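YfdX protein (Salmonella enterica I, PDB 6A09) is of unknown function but belongs to the YfdX family and is found here in an assembly of four chains. Local coordinates at residues S83-A88 and V127-E132. Sequence-based numbering, arbitrary orientation.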
loop_
_atom_site.group_PDB
_atom_site.type_symbol
_atom_site.label_atom_id
_atom_site.label_comp_id
_atom_site.label_asym_id
_atom_site.label_seq_id
_atom_site.Cartn_x
_atom_site.Cartn_y
_atom_site.Cartn_z
ATOM N N SER A 83 10.952 9.992 -5.301
ATOM C CA SER A 83 11.531 8.841 -5.970
ATOM C C SER A 83 12.046 7.864 -4.918
ATOM O O SER A 83 12.643 8.274 -3.924
ATOM C CB SER A 83 12.663 9.273 -6.912
ATOM O OG SER A 83 12.459 8.778 -8.220
ATOM N N SER A 84 11.800 6.572 -5.127
ATOM C CA SER A 84 12.356 5.541 -4.267
ATOM C C SER A 84 12.804 4.368 -5.131
ATOM O O SER A 84 12.569 4.340 -6.340
ATOM C CB SER A 84 11.349 5.114 -3.197
ATOM O OG SER A 84 10.346 4.307 -3.753
ATOM N N ILE A 85 13.435 3.377 -4.495
ATOM C CA ILE A 85 14.116 2.286 -5.188
ATOM C C ILE A 85 13.528 0.951 -4.743
ATOM O O ILE A 85 13.346 0.723 -3.545
ATOM C CB ILE A 85 15.641 2.306 -4.925
ATOM C CG1 ILE A 85 16.304 3.507 -5.605
ATOM C CG2 ILE A 85 16.292 1.023 -5.425
ATOM C CD1 ILE A 85 16.131 3.525 -7.105
ATOM N N THR A 86 13.245 0.073 -5.711
ATOM C CA THR A 86 12.944 -1.328 -5.470
ATOM C C THR A 86 14.038 -2.167 -6.120
ATOM O O THR A 86 14.392 -1.933 -7.277
ATOM C CB THR A 86 11.570 -1.718 -6.035
ATOM O OG1 THR A 86 10.532 -1.021 -5.333
ATOM C CG2 THR A 86 11.331 -3.234 -5.895
ATOM N N VAL A 87 14.593 -3.123 -5.376
ATOM C CA VAL A 87 15.533 -4.080 -5.950
ATOM C C VAL A 87 14.870 -5.452 -6.011
ATOM O O VAL A 87 13.951 -5.763 -5.252
ATOM C CB VAL A 87 16.865 -4.145 -5.170
ATOM C CG1 VAL A 87 17.620 -2.834 -5.315
ATOM C CG2 VAL A 87 16.630 -4.474 -3.695
ATOM N N ALA A 88 15.324 -6.265 -6.952
ATOM C CA ALA A 88 14.862 -7.643 -7.082
ATOM C C ALA A 88 16.091 -8.495 -7.321
ATOM O O ALA A 88 16.851 -8.240 -8.261
ATOM C CB ALA A 88 13.854 -7.805 -8.221
ATOM N N VAL A 127 16.983 -3.097 -10.742
ATOM C CA VAL A 127 16.654 -1.871 -10.023
ATOM C C VAL A 127 15.440 -1.236 -10.686
ATOM O O VAL A 127 15.419 -1.045 -11.905
ATOM C CB VAL A 127 17.856 -0.903 -9.992
ATOM C CG1 VAL A 127 17.445 0.483 -9.510
ATOM C CG2 VAL A 127 19.014 -1.485 -9.104
ATOM N N ILE A 128 14.427 -0.933 -9.883
ATOM C CA ILE A 128 13.231 -0.227 -10.322
ATOM C C ILE A 128 13.183 1.095 -9.581
ATOM O O ILE A 128 13.490 1.154 -8.383
ATOM C CB ILE A 128 11.953 -1.050 -10.055
ATOM C CG1 ILE A 128 11.851 -2.241 -11.020
ATOM C CG2 ILE A 128 10.693 -0.157 -10.097
ATOM C CD1 ILE A 128 10.755 -3.200 -10.651
ATOM N N GLU A 129 12.830 2.161 -10.290
ATOM C CA GLU A 129 12.689 3.474 -9.674
ATOM C C GLU A 129 11.204 3.818 -9.600
ATOM O O GLU A 129 10.532 3.913 -10.632
ATOM C CB GLU A 129 13.473 4.549 -10.431
ATOM C CG GLU A 129 13.371 5.894 -9.748
ATOM C CD GLU A 129 14.116 7.021 -10.450
ATOM O OE1 GLU A 129 14.325 6.978 -11.682
ATOM O OE2 GLU A 129 14.503 7.968 -9.751
ATOM N N ASN A 130 10.700 3.975 -8.374
ATOM C CA ASN A 130 9.300 4.274 -8.104
ATOM C C ASN A 130 9.156 5.782 -7.978
ATOM O O ASN A 130 9.605 6.374 -6.989
ATOM C CB ASN A 130 8.821 3.577 -6.827
ATOM C CG ASN A 130 9.159 2.080 -6.808
ATOM O OD1 ASN A 130 8.653 1.320 -7.621
ATOM N ND2 ASN A 130 10.024 1.666 -5.885
ATOM N N GLN A 131 8.521 6.403 -8.974
ATOM C CA GLN A 131 8.302 7.844 -8.993
ATOM C C GLN A 131 6.869 8.135 -8.577
ATOM O O GLN A 131 5.921 7.711 -9.244
ATOM C CB GLN A 131 8.591 8.419 -10.373
ATOM C CG GLN A 131 10.018 8.178 -10.793
ATOM C CD GLN A 131 10.357 8.883 -12.073
ATOM O OE1 GLN A 131 9.536 9.619 -12.608
ATOM N NE2 GLN A 131 11.568 8.655 -12.589
ATOM N N GLU A 132 6.727 8.790 -7.443
ATOM C CA GLU A 132 5.442 9.257 -6.971
ATOM C C GLU A 132 5.080 10.570 -7.672
ATOM O O GLU A 132 5.895 11.505 -7.740
ATOM C CB GLU A 132 5.515 9.425 -5.458
ATOM C CG GLU A 132 4.221 9.705 -4.778
ATOM C CD GLU A 132 4.354 9.705 -3.257
ATOM O OE1 GLU A 132 5.487 9.885 -2.754
ATOM O OE2 GLU A 132 3.325 9.523 -2.561
HETATM O O HOH W 1 8.332 -1.460 -7.277
#
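N130 and T86 meet on one face of an antiparallel strand pair, their side chains crossing at about a right angle. N130 has CG beside its own backbone N, chi1 -50°, which swings the amide over toward the neighbouring strand. From there N130 ND2 donates to T86 OG1 at 2.8 Å, with the hydroxyl oxygen lying in the amide plane. N130 ND2 also gives a weak bond to S84 OG, at 3.4 Å. Water 1 joins the other end of the amide, donating to N130 OD1 and lying 3.0 Å from T86 OG1. N130 OD1 is also bonded to S173 of strand 170-175, so this amide ties together all three strands of the sheet.

On the face of S83, I85 and V87, E129 runs out extended. S83 OG donates to E129 OE2 at 2.7 Å, from above the carboxylate plane (45° out of it). L12 N also bonds to OE2. Farther along, I85 CD1 packs on V127 CG1 at 4.1 Å. F33 of the second subunit lies on S83, I85 and E129.

Between the faces, S84 and N130 exchange two backbone hydrogen bonds, as do T86 and I128. The I128 N to T86 O bond is 2.8 Å. The central strand 125-135 is thus joined to strand 78-89.

The N130 face carries the amide-hydroxyl-water network beside I128 and meets the third subunit. The E129 face meets the second. There one O-H, from S83, and one N-H, from L12, probably stabilise a charged carboxylate beside apolar packing.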